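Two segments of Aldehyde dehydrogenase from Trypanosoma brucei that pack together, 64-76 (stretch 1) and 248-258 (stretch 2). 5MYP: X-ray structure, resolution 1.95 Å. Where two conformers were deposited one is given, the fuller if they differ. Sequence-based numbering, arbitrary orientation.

Stretch 1 (64-76) DRRRHRDETVVME
Stretch 2, residues 248-258: MWGKIINAGQT

Stretch 1 leaves one helix and enters another: Asp-64 and Arg-65 close the first, Arg-66 breaks it with positive phi (54/32), Arg-67 and His-68 are extended (-88/135 and -67/145), and Arg-69 to Glu-76 are helical, with a wider pi-type turn at 73-76. His-68 (chi1 t, chi2 -82°) caps this second helix, His-68 ND1 accepting from Asp-70 N at 3.2 Å. Stretch 2 is helical from Met-248 to Ile-252; Ile-253 departs at -58/130, and Asn-254, Ala-255 and Gly-256 all have positive phi (55/27, 51/44, 81/-4), the last a value that favours glycine. Backbone hydrogen bonds from Ala-255 N to Ile-252 O (3.0 Å), Gly-256 N to Ile-253 O (3.2 Å) and Gln-257 N to Asn-254 O (3.1 Å) keep this segment tightly wound. In register, Arg-67 CA lies 6.4 Å from Asn-254 CA, and Glu-71 CA 7.4 Å from Ile-253 CA; together the stretches bury 355 Å².

Asn-254 is the polar centre. Its CA-to-CB bond points sideways, but chi1 -147° and chi2 36° bring the amide nearer stretch 1. Asn-254 OD1 accepts from Arg-65 NH2 at 3.1 Å and Arg-67 NE at 3.0 Å, lying near the plane at the edge of both guanidiniums, where their N-H groups point. Asn-254 ND2 donates to Gln-257 O at 2.8 Å, so the carboxamide serves both stretches. Gln-257 (m, t, 122°) answers with NE2 to Asn-254 O at 2.9 Å; Gln-257 NE2 is also 3.4 Å from Arg-65 NH2, but both are donors and no hydrogen bond forms.

CA-to-CB points toward the other stretch in Arg-65, Arg-67, Glu-71, Met-75, Ile-253 and Gln-257, and sideways in Trp-249, whose end comes nearer. Arg-65 is folded (m, m, p, chi4 -98°). Arg-67 (t, 136°, p, 74°) also reaches the helix that follows it, where Arg-67 NH1 and NH2 each donate to Glu-76 OE2 at 2.9 Å, both bonds being part of a salt bridge. Glu-76 (m, t, 72°) thus provides charge balance for a buried arginine.

Glu-71 reaches across with t, t, -50°. Glu-71 OE2 accepts from Asn-254 N at 2.8 Å, satisfying a backbone amide just beyond the helix, and lies 3.3 Å from Ile-253 CA. A water donates to Glu-71 OE1 at 2.7 Å and Ile-252 O at 3.0 Å, adding a second link.

One helical turn on, the contact becomes apolar. Met-75 (m, m, m) places CE 3.7 Å from CD1 of Ile-253 (p, t) and SD 4.2 Å from CZ2 of Trp-249 (t, 76°), oblique to the ring. The flexible, unbranched thioether lies against both isoleucine and indole.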

# COMPACT_ATOMS: atom_id res chain seq x y z
N ASP A 64 23.72 -19.37 15.11
CA ASP A 64 22.25 -19.37 15.14
C ASP A 64 21.60 -20.46 14.29
O ASP A 64 20.70 -21.15 14.77
CB ASP A 64 21.70 -18.01 14.69
CG ASP A 64 21.99 -16.88 15.68
OD1 ASP A 64 22.09 -17.13 16.90
OD2 ASP A 64 22.09 -15.73 15.23
N ARG A 65 22.05 -20.60 13.04
CA ARG A 65 21.39 -21.44 12.03
C ARG A 65 22.12 -22.75 11.68
O ARG A 65 21.52 -23.62 11.03
CB ARG A 65 21.19 -20.64 10.75
CG ARG A 65 20.35 -19.38 10.91
CD ARG A 65 18.86 -19.66 10.82
NE ARG A 65 18.40 -20.61 11.83
CZ ARG A 65 18.22 -21.90 11.59
NH1 ARG A 65 17.83 -22.70 12.56
NH2 ARG A 65 18.44 -22.41 10.39
N ARG A 66 23.38 -22.89 12.10
CA ARG A 66 24.29 -23.93 11.57
C ARG A 66 24.40 -23.90 10.04
O ARG A 66 24.58 -24.93 9.38
CB ARG A 66 23.92 -25.33 12.08
CG ARG A 66 25.10 -26.31 12.08
CD ARG A 66 24.74 -27.62 12.74
NE ARG A 66 23.69 -28.32 12.00
CZ ARG A 66 22.80 -29.17 12.53
NH1 ARG A 66 22.80 -29.47 13.83
NH2 ARG A 66 21.90 -29.74 11.73
N ARG A 67 24.29 -22.69 9.49
CA ARG A 67 24.37 -22.47 8.05
C ARG A 67 25.84 -22.26 7.70
O ARG A 67 26.55 -21.53 8.40
CB ARG A 67 23.51 -21.25 7.69
CG ARG A 67 23.43 -20.95 6.21
CD ARG A 67 22.01 -20.62 5.76
NE ARG A 67 21.26 -19.72 6.64
CZ ARG A 67 21.46 -18.41 6.74
NH1 ARG A 67 22.43 -17.83 6.05
NH2 ARG A 67 20.71 -17.68 7.55
N HIS A 68 26.29 -22.92 6.63
CA HIS A 68 27.69 -22.83 6.19
C HIS A 68 28.00 -21.42 5.68
O HIS A 68 27.14 -20.76 5.10
CB HIS A 68 27.96 -23.85 5.08
CG HIS A 68 29.42 -24.09 4.80
ND1 HIS A 68 30.17 -23.26 3.99
CD2 HIS A 68 30.25 -25.08 5.20
CE1 HIS A 68 31.41 -23.72 3.93
NE2 HIS A 68 31.48 -24.82 4.65
N ARG A 69 29.24 -20.97 5.93
CA ARG A 69 29.71 -19.63 5.53
C ARG A 69 29.38 -19.27 4.08
O ARG A 69 28.89 -18.18 3.80
CB ARG A 69 31.22 -19.52 5.75
CG ARG A 69 31.88 -18.35 5.05
CD ARG A 69 33.37 -18.35 5.26
NE ARG A 69 34.03 -17.41 4.36
CZ ARG A 69 34.27 -16.12 4.61
NH1 ARG A 69 33.91 -15.57 5.77
NH2 ARG A 69 34.88 -15.38 3.69
N ASP A 70 29.69 -20.19 3.18
CA ASP A 70 29.43 -20.01 1.74
C ASP A 70 27.94 -19.86 1.42
O ASP A 70 27.58 -19.08 0.54
CB ASP A 70 30.02 -21.18 0.94
CG ASP A 70 31.55 -21.24 1.00
OD1 ASP A 70 32.18 -20.31 1.54
OD2 ASP A 70 32.11 -22.24 0.52
N GLU A 71 27.09 -20.60 2.13
CA GLU A 71 25.63 -20.45 1.98
C GLU A 71 25.19 -19.06 2.42
O GLU A 71 24.40 -18.41 1.74
CB GLU A 71 24.88 -21.53 2.76
CG GLU A 71 23.43 -21.70 2.33
CD GLU A 71 22.75 -22.90 2.97
OE1 GLU A 71 23.32 -24.01 2.92
OE2 GLU A 71 21.64 -22.74 3.52
N THR A 72 25.72 -18.60 3.56
CA THR A 72 25.44 -17.26 4.07
C THR A 72 25.96 -16.16 3.14
O THR A 72 25.29 -15.13 2.97
CB THR A 72 26.03 -17.08 5.48
OG1 THR A 72 25.47 -18.06 6.36
CG2 THR A 72 25.74 -15.68 6.04
N VAL A 73 27.13 -16.37 2.54
CA VAL A 73 27.67 -15.42 1.56
C VAL A 73 26.73 -15.28 0.35
O VAL A 73 26.42 -14.16 -0.06
CB VAL A 73 29.11 -15.81 1.13
CG1 VAL A 73 29.57 -15.01 -0.09
CG2 VAL A 73 30.08 -15.60 2.28
N VAL A 74 26.29 -16.41 -0.19
CA VAL A 74 25.40 -16.44 -1.35
C VAL A 74 24.02 -15.85 -1.03
O VAL A 74 23.47 -15.07 -1.82
CB VAL A 74 25.25 -17.88 -1.92
CG1 VAL A 74 24.14 -17.99 -2.95
CG2 VAL A 74 26.57 -18.34 -2.52
N MET A 75 23.46 -16.20 0.13
CA MET A 75 22.08 -15.86 0.47
C MET A 75 21.89 -14.51 1.18
O MET A 75 20.82 -13.91 1.07
CB MET A 75 21.45 -16.97 1.34
CG MET A 75 21.39 -18.34 0.68
SD MET A 75 20.45 -18.40 -0.86
CE MET A 75 18.81 -17.94 -0.30
N GLU A 76 22.92 -14.04 1.89
CA GLU A 76 22.79 -12.82 2.70
C GLU A 76 23.83 -11.73 2.38
O GLU A 76 23.45 -10.60 2.09
CB GLU A 76 22.82 -13.16 4.20
CG GLU A 76 21.68 -14.06 4.63
CD GLU A 76 21.45 -14.08 6.13
OE1 GLU A 76 20.95 -13.08 6.68
OE2 GLU A 76 21.77 -15.11 6.74
N MET A 248 15.81 -29.37 -5.31
CA MET A 248 16.47 -29.89 -4.11
C MET A 248 17.36 -28.84 -3.45
O MET A 248 17.40 -28.75 -2.23
CB MET A 248 17.28 -31.16 -4.45
CG MET A 248 17.92 -31.87 -3.26
SD MET A 248 16.83 -32.23 -1.86
CE MET A 248 15.57 -33.23 -2.65
N TRP A 249 18.06 -28.03 -4.26
CA TRP A 249 18.85 -26.91 -3.73
C TRP A 249 17.97 -25.94 -2.93
O TRP A 249 18.30 -25.58 -1.81
CB TRP A 249 19.59 -26.15 -4.84
CG TRP A 249 20.13 -24.84 -4.36
CD1 TRP A 249 21.23 -24.64 -3.57
CD2 TRP A 249 19.57 -23.54 -4.59
NE1 TRP A 249 21.39 -23.30 -3.32
CE2 TRP A 249 20.38 -22.60 -3.93
CE3 TRP A 249 18.45 -23.09 -5.30
CZ2 TRP A 249 20.12 -21.23 -3.96
CZ3 TRP A 249 18.18 -21.72 -5.32
CH2 TRP A 249 19.02 -20.81 -4.66
N GLY A 250 16.85 -25.53 -3.53
CA GLY A 250 15.89 -24.63 -2.87
C GLY A 250 15.34 -25.16 -1.56
O GLY A 250 15.01 -24.37 -0.67
N LYS A 251 15.25 -26.48 -1.44
CA LYS A 251 14.80 -27.14 -0.21
C LYS A 251 15.92 -27.30 0.82
O LYS A 251 15.68 -27.18 2.01
CB LYS A 251 14.20 -28.51 -0.56
CG LYS A 251 13.34 -29.13 0.52
CD LYS A 251 12.15 -28.25 0.86
CE LYS A 251 10.98 -29.04 1.40
NZ LYS A 251 9.84 -28.14 1.74
N ILE A 252 17.14 -27.59 0.35
CA ILE A 252 18.28 -27.85 1.24
C ILE A 252 18.77 -26.58 1.96
O ILE A 252 19.18 -26.65 3.12
CB ILE A 252 19.43 -28.57 0.49
CG1 ILE A 252 19.06 -30.05 0.30
CG2 ILE A 252 20.77 -28.47 1.23
CD1 ILE A 252 20.00 -30.83 -0.60
N ILE A 253 18.76 -25.44 1.27
CA ILE A 253 19.20 -24.18 1.89
C ILE A 253 18.39 -23.87 3.14
O ILE A 253 17.15 -23.97 3.14
CB ILE A 253 19.21 -22.98 0.91
CG1 ILE A 253 17.81 -22.67 0.34
CG2 ILE A 253 20.22 -23.21 -0.22
CD1 ILE A 253 17.78 -21.49 -0.60
N ASN A 254 19.10 -23.57 4.23
CA ASN A 254 18.50 -23.31 5.55
C ASN A 254 17.58 -24.44 6.07
O ASN A 254 16.68 -24.18 6.88
CB ASN A 254 17.77 -21.96 5.51
CG ASN A 254 17.82 -21.22 6.83
OD1 ASN A 254 18.81 -21.27 7.56
ND2 ASN A 254 16.75 -20.51 7.15
N ALA A 255 17.84 -25.67 5.64
CA ALA A 255 17.01 -26.84 5.98
C ALA A 255 15.51 -26.61 5.71
O ALA A 255 14.66 -26.95 6.54
CB ALA A 255 17.26 -27.24 7.43
N GLY A 256 15.21 -26.02 4.56
CA GLY A 256 13.83 -25.76 4.13
C GLY A 256 13.15 -24.54 4.71
O GLY A 256 12.02 -24.22 4.31
N GLN A 257 13.82 -23.83 5.61
CA GLN A 257 13.22 -22.75 6.39
C GLN A 257 13.39 -21.42 5.66
O GLN A 257 14.14 -20.54 6.08
CB GLN A 257 13.82 -22.72 7.80
CG GLN A 257 13.50 -23.98 8.60
CD GLN A 257 14.39 -24.19 9.81
OE1 GLN A 257 13.91 -24.29 10.93
NE2 GLN A 257 15.69 -24.29 9.57
N THR A 258 12.68 -21.32 4.54
CA THR A 258 12.70 -20.16 3.66
C THR A 258 11.26 -19.91 3.21
O THR A 258 10.56 -20.87 2.84
CB THR A 258 13.60 -20.41 2.42
OG1 THR A 258 14.87 -20.93 2.83
CG2 THR A 258 13.81 -19.13 1.61
O HOH W 1 22.16 -26.38 3.23